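Local coordinates for hypothetical protein (Yersinia pestis, PDB 3V4H) that probably serves in type VI secretion as an Hcp-family protein, a family whose members form hexameric rings that stack into the tube of the secretion machine, at residues T131-A136 / P145-R150; Q50-N55 / A83-K88. One frame throughout, in Å; residues are numbered along the deposited sequence.

Contact 1: residues T131-A136 / P145-R150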
loop_
_atom_site.group_PDB
_atom_site.type_symbol
_atom_site.label_atom_id
_atom_site.label_comp_id
_atom_site.label_asym_id
_atom_site.label_seq_id
_atom_site.Cartn_x
_atom_site.Cartn_y
_atom_site.Cartn_z
ATOM N N THR A 131 -1.359 3.361 -27.749
ATOM C CA THR A 131 -2.192 2.319 -27.155
ATOM C C THR A 131 -2.954 2.781 -25.907
ATOM O O THR A 131 -3.932 2.142 -25.505
ATOM C CB THR A 131 -1.291 1.189 -26.713
ATOM O OG1 THR A 131 -0.265 1.747 -25.851
ATOM C CG2 THR A 131 -0.664 0.555 -27.945
ATOM N N ARG A 132 -2.509 3.875 -25.298
ATOM C CA ARG A 132 -3.125 4.387 -24.042
ATOM C C ARG A 132 -2.876 5.872 -23.801
ATOM O O ARG A 132 -1.777 6.349 -24.007
ATOM C CB ARG A 132 -2.642 3.587 -22.837
ATOM C CG ARG A 132 -3.796 3.167 -21.929
ATOM C CD ARG A 132 -3.323 2.581 -20.596
ATOM N NE ARG A 132 -3.391 1.114 -20.617
ATOM C CZ ARG A 132 -2.962 0.314 -19.639
ATOM N NH1 ARG A 132 -2.429 0.820 -18.529
ATOM N NH2 ARG A 132 -3.080 -1.006 -19.769
ATOM N N VAL A 133 -3.926 6.595 -23.407
ATOM C CA VAL A 133 -3.833 7.989 -22.971
ATOM C C VAL A 133 -4.589 8.187 -21.646
ATOM O O VAL A 133 -5.820 8.109 -21.621
ATOM C CB VAL A 133 -4.418 8.974 -24.006
ATOM C CG1 VAL A 133 -4.159 10.409 -23.529
ATOM C CG2 VAL A 133 -3.856 8.715 -25.417
ATOM N N ASP A 134 -3.860 8.436 -20.546
ATOM C CA ASP A 134 -4.471 8.608 -19.217
ATOM C C ASP A 134 -4.115 10.014 -18.775
ATOM O O ASP A 134 -2.931 10.325 -18.736
ATOM C CB ASP A 134 -3.897 7.633 -18.192
ATOM C CG ASP A 134 -4.266 6.193 -18.452
ATOM O OD1 ASP A 134 -5.428 5.818 -18.184
ATOM O OD2 ASP A 134 -3.397 5.405 -18.885
ATOM N N MET A 135 -5.110 10.857 -18.488
ATOM C CA MET A 135 -4.859 12.242 -18.065
ATOM C C MET A 135 -5.430 12.458 -16.661
ATOM O O MET A 135 -6.379 11.775 -16.276
ATOM C CB MET A 135 -5.392 13.291 -19.077
ATOM C CG MET A 135 -6.800 13.078 -19.644
ATOM S SD MET A 135 -7.260 14.127 -21.082
ATOM C CE MET A 135 -6.880 13.025 -22.438
ATOM N N ALA A 136 -4.842 13.396 -15.911
ATOM C CA ALA A 136 -5.274 13.693 -14.557
ATOM C C ALA A 136 -4.766 15.030 -14.026
ATOM O O ALA A 136 -3.674 15.495 -14.385
ATOM C CB ALA A 136 -4.880 12.569 -13.616
ATOM N N PRO A 145 -2.023 19.799 -15.088
ATOM C CA PRO A 145 -2.355 18.403 -15.208
ATOM C C PRO A 145 -1.390 17.671 -16.114
ATOM O O PRO A 145 -0.673 18.275 -16.905
ATOM C CB PRO A 145 -3.743 18.441 -15.849
ATOM C CG PRO A 145 -3.754 19.737 -16.579
ATOM C CD PRO A 145 -3.122 20.638 -15.576
ATOM N N ARG A 146 -1.346 16.361 -16.006
ATOM C CA ARG A 146 -0.390 15.639 -16.801
ATOM C C ARG A 146 -1.038 14.439 -17.402
ATOM O O ARG A 146 -2.139 14.094 -17.042
ATOM C CB ARG A 146 0.789 15.234 -15.961
ATOM C CG ARG A 146 0.499 14.263 -14.855
ATOM C CD ARG A 146 1.795 14.049 -14.092
ATOM N NE ARG A 146 2.169 15.233 -13.321
ATOM C CZ ARG A 146 3.372 15.447 -12.777
ATOM N NH1 ARG A 146 4.364 14.566 -12.942
ATOM N NH2 ARG A 146 3.596 16.556 -12.064
ATOM N N GLU A 147 -0.321 13.783 -18.281
ATOM C CA GLU A 147 -0.867 12.710 -19.045
ATOM C C GLU A 147 0.237 11.655 -19.318
ATOM O O GLU A 147 1.381 11.977 -19.576
ATOM C CB GLU A 147 -1.372 13.376 -20.337
ATOM C CG GLU A 147 -1.653 12.517 -21.509
ATOM C CD GLU A 147 -2.220 13.358 -22.676
ATOM O OE1 GLU A 147 -3.424 13.692 -22.602
ATOM O OE2 GLU A 147 -1.454 13.693 -23.632
ATOM N N GLU A 148 -0.121 10.409 -19.156
ATOM C CA GLU A 148 0.725 9.317 -19.439
ATOM C C GLU A 148 0.307 8.775 -20.802
ATOM O O GLU A 148 -0.894 8.602 -21.088
ATOM C CB GLU A 148 0.585 8.252 -18.366
ATOM C CG GLU A 148 1.089 6.905 -18.832
ATOM C CD GLU A 148 1.008 5.828 -17.780
ATOM O OE1 GLU A 148 0.583 4.703 -18.192
ATOM O OE2 GLU A 148 1.379 6.111 -16.581
ATOM N N ILE A 149 1.314 8.485 -21.623
ATOM C CA ILE A 149 1.147 7.920 -22.966
ATOM C C ILE A 149 1.982 6.637 -23.024
ATOM O O ILE A 149 3.135 6.623 -22.524
ATOM C CB ILE A 149 1.552 8.946 -24.030
ATOM C CG1 ILE A 149 0.479 10.040 -24.098
ATOM C CG2 ILE A 149 1.701 8.282 -25.399
ATOM C CD1 ILE A 149 1.042 11.420 -24.306
ATOM N N ARG A 150 1.329 5.561 -23.472
ATOM C CA ARG A 150 1.944 4.303 -23.850
ATOM C C ARG A 150 1.802 4.059 -25.340
ATOM O O ARG A 150 0.795 4.447 -25.929
ATOM C CB ARG A 150 1.241 3.157 -23.165
ATOM C CG ARG A 150 1.189 3.390 -21.687
ATOM C CD ARG A 150 0.869 2.147 -20.909
ATOM N NE ARG A 150 0.818 2.486 -19.489
ATOM C CZ ARG A 150 0.553 1.621 -18.523
ATOM N NH1 ARG A 150 0.309 0.344 -18.809
ATOM N NH2 ARG A 150 0.536 2.039 -17.264
#

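Contact 2: residues Q50-N55 / A83-K88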
loop_
_atom_site.group_PDB
_atom_site.type_symbol
_atom_site.label_atom_id
_atom_site.label_comp_id
_atom_site.label_asym_id
_atom_site.label_seq_id
_atom_site.Cartn_x
_atom_site.Cartn_y
_atom_site.Cartn_z
ATOM N N GLN A 50 8.515 17.707 -23.881
ATOM C CA GLN A 50 9.301 17.481 -22.658
ATOM C C GLN A 50 8.718 16.352 -21.826
ATOM O O GLN A 50 7.523 16.355 -21.503
ATOM C CB GLN A 50 9.366 18.751 -21.803
ATOM C CG GLN A 50 9.847 19.903 -22.641
ATOM C CD GLN A 50 10.740 20.875 -21.911
ATOM O OE1 GLN A 50 11.712 21.360 -22.483
ATOM N NE2 GLN A 50 10.408 21.174 -20.646
ATOM N N VAL A 51 9.568 15.410 -21.437
ATOM C CA VAL A 51 9.126 14.219 -20.726
ATOM C C VAL A 51 9.440 14.387 -19.241
ATOM O O VAL A 51 10.535 14.824 -18.854
ATOM C CB VAL A 51 9.790 12.964 -21.281
ATOM C CG1 VAL A 51 9.439 11.733 -20.476
ATOM C CG2 VAL A 51 9.327 12.751 -22.725
ATOM N N LEU A 52 8.475 13.982 -18.429
ATOM C CA LEU A 52 8.564 14.028 -16.969
ATOM C C LEU A 52 8.968 12.680 -16.409
ATOM O O LEU A 52 9.594 12.606 -15.379
ATOM C CB LEU A 52 7.161 14.408 -16.425
ATOM C CG LEU A 52 6.595 15.792 -16.843
ATOM C CD1 LEU A 52 5.203 16.046 -16.253
ATOM C CD2 LEU A 52 7.562 16.903 -16.453
ATOM N N ALA A 53 8.615 11.574 -17.071
ATOM C CA ALA A 53 8.945 10.267 -16.505
ATOM C C ALA A 53 8.678 9.256 -17.612
ATOM O O ALA A 53 8.001 9.628 -18.588
ATOM C CB ALA A 53 8.009 9.972 -15.279
ATOM N N TRP A 54 9.284 8.087 -17.508
ATOM C CA TRP A 54 9.136 7.030 -18.515
ATOM C C TRP A 54 9.481 5.685 -18.001
ATOM O O TRP A 54 10.154 5.548 -17.003
ATOM C CB TRP A 54 10.014 7.322 -19.758
ATOM C CG TRP A 54 11.482 7.289 -19.470
ATOM C CD1 TRP A 54 12.232 8.235 -18.786
ATOM C CD2 TRP A 54 12.438 6.243 -19.825
ATOM N NE1 TRP A 54 13.528 7.843 -18.704
ATOM C CE2 TRP A 54 13.718 6.666 -19.312
ATOM C CE3 TRP A 54 12.356 5.060 -20.510
ATOM C CZ2 TRP A 54 14.874 5.897 -19.480
ATOM C CZ3 TRP A 54 13.524 4.290 -20.687
ATOM C CH2 TRP A 54 14.736 4.701 -20.202
ATOM N N ASN A 55 9.073 4.636 -18.720
ATOM C CA ASN A 55 9.522 3.345 -18.366
ATOM C C ASN A 55 9.225 2.401 -19.521
ATOM O O ASN A 55 8.500 2.788 -20.415
ATOM C CB ASN A 55 8.896 2.867 -17.057
ATOM C CG ASN A 55 7.392 2.769 -17.152
ATOM O OD1 ASN A 55 6.856 1.873 -17.805
ATOM N ND2 ASN A 55 6.710 3.693 -16.512
ATOM N N ALA A 83 5.201 10.227 -19.544
ATOM C CA ALA A 83 4.374 11.278 -18.991
ATOM C C ALA A 83 4.841 12.656 -19.461
ATOM O O ALA A 83 6.061 12.950 -19.499
ATOM C CB ALA A 83 4.480 11.252 -17.449
ATOM N N HIS A 84 3.893 13.544 -19.742
ATOM C CA HIS A 84 4.180 14.978 -19.988
ATOM C C HIS A 84 3.042 15.820 -19.454
ATOM O O HIS A 84 1.986 15.300 -19.142
ATOM C CB HIS A 84 4.396 15.239 -21.511
ATOM C CG HIS A 84 3.143 15.076 -22.350
ATOM N ND1 HIS A 84 2.669 16.054 -23.149
ATOM C CD2 HIS A 84 2.222 14.036 -22.420
ATOM C CE1 HIS A 84 1.513 15.641 -23.694
ATOM N NE2 HIS A 84 1.253 14.409 -23.265
ATOM N N TYR A 85 3.247 17.131 -19.310
ATOM C CA TYR A 85 2.133 18.025 -19.053
ATOM C C TYR A 85 1.181 18.051 -20.230
ATOM O O TYR A 85 1.591 17.814 -21.381
ATOM C CB TYR A 85 2.650 19.426 -18.787
ATOM C CG TYR A 85 3.399 19.509 -17.485
ATOM C CD1 TYR A 85 2.795 19.105 -16.300
ATOM C CD2 TYR A 85 4.709 19.964 -17.445
ATOM C CE1 TYR A 85 3.473 19.146 -15.091
ATOM C CE2 TYR A 85 5.392 20.056 -16.235
ATOM C CZ TYR A 85 4.775 19.637 -15.065
ATOM O OH TYR A 85 5.458 19.708 -13.868
ATOM N N ILE A 86 -0.088 18.336 -19.956
ATOM C CA ILE A 86 -1.070 18.446 -21.041
ATOM C C ILE A 86 -0.628 19.645 -21.843
ATOM O O ILE A 86 -0.314 20.696 -21.284
ATOM C CB ILE A 86 -2.526 18.494 -20.563
ATOM C CG1 ILE A 86 -2.904 17.087 -20.030
ATOM C CG2 ILE A 86 -3.494 18.898 -21.709
ATOM C CD1 ILE A 86 -4.213 17.063 -19.267
ATOM N N ASP A 87 -0.477 19.435 -23.144
ATOM C CA ASP A 87 0.117 20.442 -23.980
ATOM C C ASP A 87 -0.423 20.342 -25.406
ATOM O O ASP A 87 -1.398 19.635 -25.661
ATOM C CB ASP A 87 1.659 20.383 -23.915
ATOM C CG ASP A 87 2.244 19.035 -24.341
ATOM O OD1 ASP A 87 1.608 18.253 -25.072
ATOM O OD2 ASP A 87 3.374 18.741 -23.895
ATOM N N LYS A 88 0.219 21.099 -26.295
ATOM C CA LYS A 88 -0.046 21.143 -27.745
ATOM C C LYS A 88 -0.170 19.754 -28.405
ATOM O O LYS A 88 -1.013 19.548 -29.277
ATOM C CB LYS A 88 1.082 21.984 -28.365
ATOM C CG LYS A 88 1.102 22.157 -29.853
ATOM C CD LYS A 88 2.200 23.127 -30.253
ATOM C CE LYS A 88 2.135 23.341 -31.745
ATOM N NZ LYS A 88 3.304 24.069 -32.300
HETATM O O HOH W 1 5.892 17.926 -20.096
#

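Contact 1: residues T131-A136 / P145-R150
Asp134 and Glu148 form the middle hydrogen-bonded pair of this antiparallel hairpin: Asp134 N gives to Glu148 O at 3.0 Å and Glu148 N returns to Asp134 O at 2.8 Å. Ala136 and Arg146 repeat the exchange nearer the turn. At the far end a classic beta bulge sets Thr131 and Arg132 both against Arg150, whose O accepts from Thr131 N at 3.0 Å and weakly from Arg132 N. The other edge of strand 128-138 continues the sheet into the second subunit.

Charged side chains gather on one face. Arg150 presents the edge of its guanidinium to Glu148, NE and NH2 both holding Glu148 OE1, with NE at 2.6 Å. Arg132 runs alongside, its guanidinium plane turned 31° from that of Arg150; the modelled approach of Arg132 NH1 to Arg150 NH1, two like-charged donors, is too short to be relied on.

The opposite face is apolar but for Glu147. Its chain runs out extended, CG anti to the backbone N (chi1 163°), and leaves OE1 3.5 Å from Val133 CG1 and equally far from Met135 CE. OE2 bonds to His84 and Ser90, while OE1 is buried without a polar partner, which would tend to raise the acid's pKa unless His84 offsets it.

Contact 2: residues Q50-N55 / A83-K88
Leu52 meets strand 76-85 first through its backbone, N to Ala83 O at 2.8 Å and almost straight, with an N-H...O angle of 177°. From there its side chain leans over the neighbouring strand. CB rests 3.6 Å from the same Ala83 O and faces the methyl of Ala83; CG comes next, 4.0 Å from His84 CA. With CG anti to the carbonyl carbon (chi1 -62°) the branch is carried on to Tyr85, where CD1 sits over the middle of the ring in a CH-pi contact, 3.7 Å from the centroid and 9° off the normal. CD2 reaches toward one side of the same ring, 3.8 Å from Tyr85 CE2.

Here the chain crosses from one sheet of the Hcp beta-barrel fold to the other: strand 49-50 belongs with strand 29-33, whereas strand 53-59 borders strand 76-85 and pairs on its other edge with the third subunit, carrying the sheet across the interface as in Hcp rings. Ala83 N closes the pairing on Ala53 O. Where the backbones diverge, a water takes over, donating to Gln50 O at 2.7 Å and accepting from Tyr85 N.

Beyond, His84 gives ND1 to Asp87 OD2 at 2.9 Å; the acceptor lies in the ring plane, yet the donor stands above the carboxylate. The other ring nitrogen of His84 faces Glu147 of strand 146-152.

Overall arrangement
Both contacts belong to the four-stranded sheet in which strand 76-85 lies between strands 53-59 and 146-152, with strand 128-138 beyond; their centres are about 9 Å apart. Contact 1 is a regular hairpin ladder, while contact 2 is a short pairing where the chain passes between sheets, eked out by leucine-on-tyrosine packing and a water. Each is partly buried: contact 1 puts its charged pairs on the more exposed face and Glu147 inside, and contact 2 buries Leu52 and His84. The bond between His84 and Glu147 joins the two. Their outer strands sit at different subunit interfaces, 128-138 against the second subunit and 53-59 against the third.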